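Local coordinates for CELL WALL surface anchor family protein (Streptococcus pneumoniae, PDB 3ZGH) that binds keratin 10 as the basic adhesive domain of a pneumococcal serine-rich repeat surface protein with an MSCRAMM-type fold, at residues M96-S101 and Q132-T137; G55-F60 and S158-I163; T29-G34 and K48-N53; K110-D115 and G154-W159. All coordinates share one frame; numbering follows the deposited sequence.

Interaction 1: residues M96-S101 and Q132-T137; sequences MLTLGS and QGSGYT. With ACT (acetate ion), chain D.
M96 and L97 direct their backbone N-H groups at a single acceptor, the carbonyl oxygen of Y136. M96 N lies 2.9 Å from Y136 O, tilted 16° from the carbonyl plane, while L97 N, in that plane, stands off at 3.2 Å. The return bond is the shortest of the three, Y136 N 2.8 Å from L97 O, nearly along the C=O direction. The same oxygen also meets a CA-H of G135, whose CA is 3.2 Å from L97 O. Past this single bridge direct backbone bonds cease, and a water takes over the pairing: it accepts from L99 N at 2.8 Å and donates to S134 O at 2.7 Å. The hydroxyl of T98 is turned between the backbone N and the carbonyl carbon (chi1 61°); this OG1 is hydrogen-bonded to T171 of the next strand, and an acetate ion, probably from the crystallisation liquor, lies close by. T98 CG2, anti to the carbonyl carbon, lies against S134 OG. Apolar contacts flank the bonds. The L99 side chain crosses Y136 at about a right angle, CD1 3.6 Å from CE2, and M96 CG presses tightly on T137 CG2 at 3.4 Å. With M96 and L97 both opposite Y136, this is a classic beta bulge, here linking the edge strand 97-99 of the three-stranded sheet to the edge strand 136-138 of the seven-stranded one.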
# COMPACT_ATOMS: atom_id res chain seq x y z
N MET A 96 -1.60 -9.14 -4.22
CA MET A 96 -1.86 -7.93 -3.44
C MET A 96 -3.31 -7.45 -3.59
O MET A 96 -3.83 -6.78 -2.71
CB MET A 96 -0.99 -6.76 -3.91
CG MET A 96 0.50 -7.02 -3.91
SD MET A 96 1.32 -6.77 -2.34
CE MET A 96 0.81 -5.10 -1.82
N LEU A 97 -3.91 -7.72 -4.74
CA LEU A 97 -5.16 -7.04 -5.11
C LEU A 97 -6.04 -7.98 -5.94
O LEU A 97 -5.59 -8.59 -6.90
CB LEU A 97 -4.85 -5.78 -5.89
CG LEU A 97 -6.06 -4.96 -6.38
CD1 LEU A 97 -6.71 -4.22 -5.23
CD2 LEU A 97 -5.59 -4.00 -7.44
N THR A 98 -7.29 -8.14 -5.54
CA THR A 98 -8.25 -8.87 -6.38
C THR A 98 -9.35 -7.87 -6.68
O THR A 98 -9.61 -6.97 -5.87
CB THR A 98 -8.83 -10.11 -5.69
OG1 THR A 98 -9.54 -9.71 -4.52
CG2 THR A 98 -7.73 -11.09 -5.30
N LEU A 99 -9.96 -8.00 -7.86
CA LEU A 99 -10.88 -6.96 -8.35
C LEU A 99 -12.20 -7.59 -8.77
O LEU A 99 -12.22 -8.67 -9.37
CB LEU A 99 -10.25 -6.25 -9.55
CG LEU A 99 -8.99 -5.44 -9.25
CD1 LEU A 99 -8.50 -4.81 -10.53
CD2 LEU A 99 -9.26 -4.37 -8.18
N GLY A 100 -13.29 -6.92 -8.45
CA GLY A 100 -14.59 -7.40 -8.87
C GLY A 100 -14.78 -7.36 -10.38
O GLY A 100 -13.94 -6.84 -11.12
N SER A 101 -15.93 -7.88 -10.83
CA SER A 101 -16.22 -8.07 -12.24
C SER A 101 -16.36 -6.80 -13.10
O SER A 101 -16.10 -6.86 -14.30
CB SER A 101 -17.50 -8.88 -12.34
OG SER A 101 -17.24 -10.15 -11.82
N GLN A 132 -0.88 -13.40 -11.68
CA GLN A 132 -2.19 -13.66 -11.09
C GLN A 132 -1.94 -13.82 -9.58
O GLN A 132 -1.10 -13.08 -9.06
CB GLN A 132 -2.81 -14.90 -11.74
CG GLN A 132 -2.84 -14.93 -13.27
CD GLN A 132 -3.67 -16.08 -13.78
OE1 GLN A 132 -4.87 -16.16 -13.50
NE2 GLN A 132 -3.05 -16.98 -14.53
N GLY A 133 -2.57 -14.75 -8.84
CA GLY A 133 -3.42 -15.85 -9.29
C GLY A 133 -4.87 -15.51 -9.58
O GLY A 133 -5.35 -15.59 -10.71
N SER A 134 -5.60 -15.13 -8.54
CA SER A 134 -6.98 -14.71 -8.73
C SER A 134 -7.00 -13.19 -8.85
O SER A 134 -8.08 -12.59 -8.97
CB SER A 134 -7.85 -15.16 -7.56
OG SER A 134 -7.56 -14.42 -6.39
N GLY A 135 -5.81 -12.59 -8.83
CA GLY A 135 -5.69 -11.14 -8.80
C GLY A 135 -4.37 -10.67 -9.38
O GLY A 135 -3.86 -11.24 -10.34
N TYR A 136 -3.82 -9.62 -8.77
CA TYR A 136 -2.69 -8.88 -9.31
C TYR A 136 -1.58 -8.71 -8.27
O TYR A 136 -1.85 -8.61 -7.05
CB TYR A 136 -3.14 -7.48 -9.77
CG TYR A 136 -4.16 -7.46 -10.88
CD1 TYR A 136 -3.76 -7.36 -12.21
CD2 TYR A 136 -5.51 -7.57 -10.61
CE1 TYR A 136 -4.68 -7.36 -13.25
CE2 TYR A 136 -6.45 -7.56 -11.65
CZ TYR A 136 -6.02 -7.47 -12.96
OH TYR A 136 -6.95 -7.46 -13.99
N THR A 137 -0.34 -8.62 -8.74
CA THR A 137 0.75 -8.04 -7.94
C THR A 137 1.50 -7.09 -8.85
O THR A 137 1.16 -6.95 -10.03
CB THR A 137 1.76 -9.10 -7.45
OG1 THR A 137 1.09 -10.32 -7.14
CG2 THR A 137 2.49 -8.61 -6.20
C ACT D . -13.64 -9.30 -4.73
O ACT D . -14.55 -9.69 -5.49
OXT ACT D . -12.49 -9.22 -5.24
CH3 ACT D . -13.90 -8.95 -3.28
O HOH W 1 -8.98 -10.08 -9.53

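Interaction 2: residues G55-F60 and S158-I163; sequences GSKLTF and SWTVPI
F60 and W159 pair their aromatic rings on one face of the sheet, while their backbones bond to each other beneath. The two ring planes are almost parallel, 8° apart, but slid so that they barely overlap, with the F60 ring centroid 4.6 Å from that of the five-membered ring of W159. The F60 methylene lies over one face of the indole, offset toward the rim: CB is 3.6 Å from the centroid of the W159 six-membered ring, a CH-pi contact. In W159 a chi1 of 62° puts CG between the backbone N and the carbonyl carbon, and chi2 then turns the ring plane. V161 closes the row, its CG2 in plane with the indole edge and 3.8 Å from F60 CE2. Further along, L58 CD2 meets I163 CD1 at 4.0 Å, the two side chains at about a right angle.

F60, L58, W159 and V161 belong to a regular antiparallel pairing of strands 57-65 and 154-162 in the middle of the seven-stranded sheet, and their apolar face looks toward strands 97-99 and 170-172, where F60 meets F170 edge-to-face.

Backbone hydrogen bonds run in both directions between L58 and V161. F60 N donates almost straight to W159 O at 2.8 Å, and W159 N returns a longer bond of 3.1 Å to F60 O. Beyond the strand end I163 N still reaches S56 O at 2.8 Å, approaching from 37° above the carbonyl plane.

On the other face T59 and T160 lie side by side, pointing the same way, and the K57 aliphatic chain passes T160 CG2 before its ammonium group forms a salt bridge with D54.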
# COMPACT_ATOMS: atom_id res chain seq x y z
N GLY A 55 -16.82 7.53 -9.54
CA GLY A 55 -17.78 7.09 -10.55
C GLY A 55 -17.16 6.61 -11.86
O GLY A 55 -17.75 5.79 -12.54
N SER A 56 -15.98 7.11 -12.21
CA SER A 56 -15.28 6.68 -13.43
C SER A 56 -14.17 5.67 -13.11
O SER A 56 -13.93 4.74 -13.89
CB SER A 56 -14.65 7.87 -14.14
OG SER A 56 -15.69 8.70 -14.64
N LYS A 57 -13.52 5.86 -11.96
CA LYS A 57 -12.42 5.00 -11.57
C LYS A 57 -12.28 4.93 -10.06
O LYS A 57 -12.78 5.81 -9.32
CB LYS A 57 -11.12 5.51 -12.19
CG LYS A 57 -10.76 6.94 -11.74
CD LYS A 57 -9.57 7.47 -12.51
CE LYS A 57 -9.11 8.84 -12.00
NZ LYS A 57 -10.19 9.86 -12.21
N LEU A 58 -11.60 3.88 -9.60
CA LEU A 58 -11.13 3.86 -8.24
C LEU A 58 -9.68 4.33 -8.25
O LEU A 58 -8.91 3.90 -9.13
CB LEU A 58 -11.14 2.44 -7.68
CG LEU A 58 -12.48 1.73 -7.46
CD1 LEU A 58 -12.27 0.31 -6.87
CD2 LEU A 58 -13.41 2.58 -6.56
N THR A 59 -9.34 5.21 -7.32
CA THR A 59 -7.94 5.61 -7.10
C THR A 59 -7.50 5.05 -5.76
O THR A 59 -8.14 5.28 -4.72
CB THR A 59 -7.80 7.13 -7.09
OG1 THR A 59 -8.29 7.63 -8.34
CG2 THR A 59 -6.32 7.59 -6.86
N PHE A 60 -6.41 4.29 -5.79
CA PHE A 60 -5.83 3.67 -4.61
C PHE A 60 -4.53 4.39 -4.24
O PHE A 60 -3.68 4.63 -5.13
CB PHE A 60 -5.49 2.20 -4.92
CG PHE A 60 -6.68 1.28 -5.05
CD1 PHE A 60 -7.06 0.48 -4.00
CD2 PHE A 60 -7.38 1.19 -6.25
CE1 PHE A 60 -8.16 -0.40 -4.13
CE2 PHE A 60 -8.43 0.29 -6.40
CZ PHE A 60 -8.84 -0.48 -5.32
N SER A 158 0.58 4.25 -5.79
CA SER A 158 -0.80 4.61 -6.14
C SER A 158 -1.09 4.15 -7.55
O SER A 158 -0.18 4.05 -8.39
CB SER A 158 -1.04 6.12 -6.04
OG SER A 158 -0.17 6.80 -6.95
N TRP A 159 -2.37 3.86 -7.80
CA TRP A 159 -2.81 3.38 -9.12
C TRP A 159 -4.31 3.66 -9.23
O TRP A 159 -4.97 3.94 -8.20
CB TRP A 159 -2.52 1.89 -9.31
CG TRP A 159 -3.22 0.97 -8.34
CD1 TRP A 159 -4.41 0.27 -8.55
CD2 TRP A 159 -2.79 0.63 -7.03
NE1 TRP A 159 -4.75 -0.44 -7.42
CE2 TRP A 159 -3.77 -0.24 -6.47
CE3 TRP A 159 -1.69 1.01 -6.24
CZ2 TRP A 159 -3.67 -0.76 -5.19
CZ3 TRP A 159 -1.60 0.49 -4.95
CH2 TRP A 159 -2.58 -0.39 -4.44
N THR A 160 -4.83 3.60 -10.45
CA THR A 160 -6.25 3.73 -10.67
C THR A 160 -6.78 2.46 -11.31
O THR A 160 -6.02 1.67 -11.92
CB THR A 160 -6.56 4.92 -11.58
OG1 THR A 160 -5.87 4.73 -12.81
CG2 THR A 160 -6.09 6.25 -10.94
N VAL A 161 -8.09 2.26 -11.21
CA VAL A 161 -8.75 1.10 -11.83
C VAL A 161 -10.07 1.60 -12.41
O VAL A 161 -10.88 2.17 -11.66
CB VAL A 161 -9.05 -0.02 -10.80
CG1 VAL A 161 -9.65 -1.23 -11.50
CG2 VAL A 161 -7.76 -0.45 -10.03
N PRO A 162 -10.30 1.40 -13.72
CA PRO A 162 -11.54 1.89 -14.30
C PRO A 162 -12.76 1.19 -13.71
O PRO A 162 -12.70 -0.01 -13.43
CB PRO A 162 -11.42 1.54 -15.80
CG PRO A 162 -9.94 1.29 -16.03
CD PRO A 162 -9.39 0.80 -14.72
N ILE A 163 -13.85 1.93 -13.56
CA ILE A 163 -15.14 1.37 -13.16
C ILE A 163 -16.00 1.19 -14.41
O ILE A 163 -16.20 2.14 -15.18
CB ILE A 163 -15.85 2.30 -12.15
CG1 ILE A 163 -15.07 2.33 -10.82
CG2 ILE A 163 -17.33 1.88 -11.92
CD1 ILE A 163 -15.46 3.47 -9.89
O HOH W 2 -18.28 3.96 -15.40

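Interaction 3: residues T29-G34 and K48-N53; sequences TKVYTG and KLKVTN
T29 OG1 and T52 OG1 share a hydrogen bond of 2.7 Å, in which either hydroxyl could be the donor. Both residues hold OG1 anti to the carbonyl carbon, with chi1 of -65° in T29 and -66° in T52, and this brings the oxygens together across a non-hydrogen-bonded pair. The backbone bonds follow in regular alternation. K30 and V51 exchange two, K30 N to V51 O and V51 N back to K30 O, each 2.9 Å; Y32 and L49 do the same, with Y32 N 2.8 Å from L49 O. On the face of T29, V31 and T33, the aliphatic parts of two lysines lie against their neighbours: K50 CG is 3.6 Å from T29 CG2, and K48 CG is 3.8 Å from V31 CG1. On the other face L49 and V51 are buried, and the edge of the Y32 ring approaches L49 O, with CD2 3.6 Å away. The polar ends of K30 and Y32 both turn to E195, by a salt bridge and a hydrogen bond, tying the pair to strand 193-195. The two segments belong to the beta hairpin of strands 28-38 and 43-53, whose first strand forms one edge of the seven-stranded sheet.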
# COMPACT_ATOMS: atom_id res chain seq x y z
N THR A 29 -14.71 8.45 -0.53
CA THR A 29 -13.35 8.03 -0.21
C THR A 29 -13.40 7.26 1.12
O THR A 29 -14.09 7.70 2.07
CB THR A 29 -12.39 9.25 -0.06
OG1 THR A 29 -12.27 9.90 -1.33
CG2 THR A 29 -10.96 8.83 0.40
N LYS A 30 -12.72 6.12 1.19
CA LYS A 30 -12.55 5.44 2.46
C LYS A 30 -11.08 5.33 2.77
O LYS A 30 -10.27 5.08 1.86
CB LYS A 30 -13.20 4.06 2.43
CG LYS A 30 -14.75 4.11 2.46
CD LYS A 30 -15.34 2.71 2.31
CE LYS A 30 -16.77 2.68 2.82
NZ LYS A 30 -17.40 1.33 2.66
N VAL A 31 -10.73 5.51 4.03
CA VAL A 31 -9.35 5.30 4.45
C VAL A 31 -9.31 4.12 5.43
O VAL A 31 -10.05 4.10 6.45
CB VAL A 31 -8.81 6.56 5.14
CG1 VAL A 31 -7.37 6.34 5.71
CG2 VAL A 31 -8.86 7.78 4.17
N TYR A 32 -8.46 3.14 5.13
CA TYR A 32 -8.26 1.96 5.98
C TYR A 32 -6.85 2.05 6.52
O TYR A 32 -5.95 2.54 5.80
CB TYR A 32 -8.34 0.69 5.15
CG TYR A 32 -9.67 0.50 4.45
CD1 TYR A 32 -10.68 -0.23 5.05
CD2 TYR A 32 -9.90 1.04 3.20
CE1 TYR A 32 -11.90 -0.42 4.43
CE2 TYR A 32 -11.12 0.85 2.57
CZ TYR A 32 -12.10 0.13 3.19
OH TYR A 32 -13.30 -0.03 2.57
N THR A 33 -6.63 1.57 7.75
CA THR A 33 -5.26 1.48 8.27
C THR A 33 -5.13 0.12 8.97
O THR A 33 -6.15 -0.51 9.33
CB THR A 33 -4.93 2.57 9.31
OG1 THR A 33 -5.75 2.41 10.48
CG2 THR A 33 -5.14 3.99 8.75
N GLY A 34 -3.90 -0.33 9.14
CA GLY A 34 -3.68 -1.55 9.87
C GLY A 34 -2.23 -1.57 10.33
O GLY A 34 -1.45 -0.61 10.11
N LYS A 48 -1.56 2.50 5.40
CA LYS A 48 -2.77 3.24 5.14
C LYS A 48 -3.15 2.92 3.68
O LYS A 48 -2.27 2.87 2.80
CB LYS A 48 -2.54 4.72 5.33
CG LYS A 48 -3.75 5.59 4.96
CD LYS A 48 -3.45 7.11 5.10
CE LYS A 48 -3.35 7.53 6.56
NZ LYS A 48 -3.07 9.00 6.76
N LEU A 49 -4.43 2.69 3.44
CA LEU A 49 -4.93 2.52 2.09
C LEU A 49 -6.11 3.48 1.94
O LEU A 49 -7.14 3.36 2.66
CB LEU A 49 -5.37 1.08 1.85
CG LEU A 49 -5.89 0.85 0.43
CD1 LEU A 49 -4.74 0.76 -0.58
CD2 LEU A 49 -6.77 -0.41 0.37
N LYS A 50 -5.96 4.45 1.04
CA LYS A 50 -7.03 5.37 0.73
C LYS A 50 -7.61 4.96 -0.62
O LYS A 50 -6.86 4.75 -1.57
CB LYS A 50 -6.46 6.79 0.67
CG LYS A 50 -7.49 7.87 0.28
CD LYS A 50 -6.79 9.25 0.26
CE LYS A 50 -7.66 10.33 -0.37
NZ LYS A 50 -6.89 11.58 -0.72
N VAL A 51 -8.94 4.81 -0.70
CA VAL A 51 -9.59 4.43 -1.94
C VAL A 51 -10.75 5.42 -2.24
O VAL A 51 -11.68 5.62 -1.42
CB VAL A 51 -10.18 3.02 -1.82
CG1 VAL A 51 -10.72 2.54 -3.18
CG2 VAL A 51 -9.08 2.03 -1.28
N THR A 52 -10.64 6.08 -3.40
CA THR A 52 -11.61 7.07 -3.84
C THR A 52 -12.31 6.52 -5.07
O THR A 52 -11.68 6.04 -6.00
CB THR A 52 -10.92 8.38 -4.21
OG1 THR A 52 -10.33 8.95 -3.03
CG2 THR A 52 -11.92 9.40 -4.75
N ASN A 53 -13.63 6.59 -5.05
CA ASN A 53 -14.48 6.22 -6.16
C ASN A 53 -15.13 7.52 -6.63
O ASN A 53 -15.92 8.15 -5.87
CB ASN A 53 -15.50 5.24 -5.64
CG ASN A 53 -16.53 4.83 -6.67
OD1 ASN A 53 -16.78 5.55 -7.64
ND2 ASN A 53 -17.17 3.69 -6.44

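Interaction 4: residues K110-D115 and G154-W159; sequences KNYITD and GLTSSW
N111 and S157 are joined through their side chains, S157 OG donating to N111 OD1 at 2.7 Å nearly in line with the amide C=O. The amide's other end is also fixed, since N111 ND2 bonds to N125 O and S127 OG. A second polar side-chain pair lies on the opposite face: T114 OG1 and T156 OG1 are 2.9 Å apart, with the donor undecided, and T156 OG1 is hydrogen-bonded as well to T63. Buried hydroxyls are thus satisfied on both faces. A water joins Y112 to S158, 2.7 Å from Y112 OH and 2.9 Å from S158 OG.

The backbone contributes reciprocal hydrogen bonds between K110 and S158, Y112 and T156, and T114 and G154, with G154 N to T114 O at 2.7 Å.

Among the nonpolar contacts, the Y112 ring lies over T156. T156 CB is 4.2 Å from the ring centroid, 18° off the normal, and T156 CG2 comes to 3.5 Å from Y112 CZ, while S158 OG lies at the ring edge. On the other face I113 CD1 touches L155 CD1 at 3.9 Å.

Both strands are interior to the seven-stranded sheet: 109-114 is bordered on its far side by 120-131, and 154-162 on its far side by 57-65, to which L155 and S157 are bonded.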
# COMPACT_ATOMS: atom_id res chain seq x y z
N LYS A 110 2.43 4.07 -9.53
CA LYS A 110 3.45 5.05 -9.22
C LYS A 110 4.02 4.70 -7.85
O LYS A 110 3.29 4.21 -6.97
CB LYS A 110 2.85 6.45 -9.20
CG LYS A 110 2.38 6.95 -10.58
CD LYS A 110 1.90 8.40 -10.47
CE LYS A 110 1.14 8.87 -11.72
NZ LYS A 110 1.96 8.85 -12.97
N ASN A 111 5.32 4.89 -7.68
CA ASN A 111 5.97 4.67 -6.37
C ASN A 111 6.72 5.92 -5.96
O ASN A 111 7.38 6.56 -6.80
CB ASN A 111 7.00 3.53 -6.47
CG ASN A 111 6.37 2.21 -6.79
OD1 ASN A 111 5.60 1.69 -6.00
ND2 ASN A 111 6.71 1.65 -7.93
N TYR A 112 6.64 6.28 -4.69
CA TYR A 112 7.28 7.49 -4.22
C TYR A 112 7.44 7.47 -2.72
O TYR A 112 6.81 6.66 -2.04
CB TYR A 112 6.55 8.76 -4.69
CG TYR A 112 5.06 8.81 -4.53
CD1 TYR A 112 4.48 9.60 -3.53
CD2 TYR A 112 4.21 8.11 -5.39
CE1 TYR A 112 3.06 9.67 -3.37
CE2 TYR A 112 2.80 8.18 -5.24
CZ TYR A 112 2.24 8.96 -4.22
OH TYR A 112 0.87 9.06 -4.04
N ILE A 113 8.35 8.31 -2.21
CA ILE A 113 8.50 8.49 -0.79
C ILE A 113 7.65 9.70 -0.40
O ILE A 113 7.68 10.73 -1.10
CB ILE A 113 9.97 8.75 -0.42
CG1 ILE A 113 10.84 7.55 -0.82
CG2 ILE A 113 10.12 9.06 1.08
CD1 ILE A 113 10.54 6.30 0.00
N THR A 114 6.90 9.57 0.69
CA THR A 114 6.10 10.67 1.20
C THR A 114 6.58 11.06 2.58
O THR A 114 7.09 10.23 3.34
CB THR A 114 4.60 10.32 1.32
OG1 THR A 114 4.47 9.04 1.96
CG2 THR A 114 3.94 10.27 -0.06
N ASP A 115 6.39 12.33 2.91
CA ASP A 115 6.76 12.79 4.24
C ASP A 115 5.63 12.49 5.22
O ASP A 115 4.62 11.88 4.86
CB ASP A 115 7.17 14.28 4.24
CG ASP A 115 6.00 15.24 3.98
OD1 ASP A 115 4.82 14.89 4.18
OD2 ASP A 115 6.30 16.40 3.60
N GLY A 154 7.14 7.73 4.48
CA GLY A 154 6.50 6.48 4.09
C GLY A 154 6.82 6.08 2.66
O GLY A 154 7.22 6.90 1.84
N LEU A 155 6.62 4.82 2.37
CA LEU A 155 6.79 4.29 1.03
C LEU A 155 5.39 4.12 0.46
O LEU A 155 4.57 3.32 0.99
CB LEU A 155 7.51 2.95 1.11
CG LEU A 155 7.77 2.23 -0.22
CD1 LEU A 155 8.54 3.11 -1.18
CD2 LEU A 155 8.52 0.94 0.05
N THR A 156 5.10 4.86 -0.62
CA THR A 156 3.73 5.03 -1.11
C THR A 156 3.64 4.59 -2.56
O THR A 156 4.55 4.87 -3.38
CB THR A 156 3.29 6.51 -0.96
OG1 THR A 156 3.29 6.89 0.44
CG2 THR A 156 1.89 6.76 -1.56
N SER A 157 2.56 3.86 -2.88
CA SER A 157 2.28 3.41 -4.23
C SER A 157 0.85 3.84 -4.55
O SER A 157 -0.03 3.81 -3.64
CB SER A 157 2.40 1.89 -4.30
OG SER A 157 3.75 1.42 -4.07
N SER A 158 0.58 4.25 -5.79
CA SER A 158 -0.80 4.61 -6.14
C SER A 158 -1.09 4.15 -7.55
O SER A 158 -0.18 4.05 -8.39
CB SER A 158 -1.04 6.12 -6.04
OG SER A 158 -0.17 6.80 -6.95
N TRP A 159 -2.37 3.86 -7.80
CA TRP A 159 -2.81 3.38 -9.12
C TRP A 159 -4.31 3.66 -9.23
O TRP A 159 -4.97 3.94 -8.20
CB TRP A 159 -2.52 1.89 -9.31
CG TRP A 159 -3.22 0.97 -8.34
CD1 TRP A 159 -4.41 0.27 -8.55
CD2 TRP A 159 -2.79 0.63 -7.03
NE1 TRP A 159 -4.75 -0.44 -7.42
CE2 TRP A 159 -3.77 -0.24 -6.47
CE3 TRP A 159 -1.69 1.01 -6.24
CZ2 TRP A 159 -3.67 -0.76 -5.19
CZ3 TRP A 159 -1.60 0.49 -4.95
CH2 TRP A 159 -2.58 -0.39 -4.44
O HOH W 3 -0.51 9.61 -6.35

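Three of the contacts are strand pairings within the seven-stranded sheet. Interaction 3 is its exposed edge hairpin, interaction 2 lies further in, and interaction 4 is the most buried. Interactions 2 and 4 use successive parts of strand 154-162 and share S158 and W159; interaction 3 adjoins interaction 2 through T59 and T52. Chemistry follows place: threonine hydroxyls and lysine aliphatic chains line the exposed face of 3, aromatic and aliphatic groups line the inner face of 2, and 4 buries paired hydroxyls and an amide. Interaction 1 differs in kind, one bulged bridge between two sheets, whose L97 packs on W159, CD2 3.7 Å from NE1, and so meets the apolar face of interaction 2.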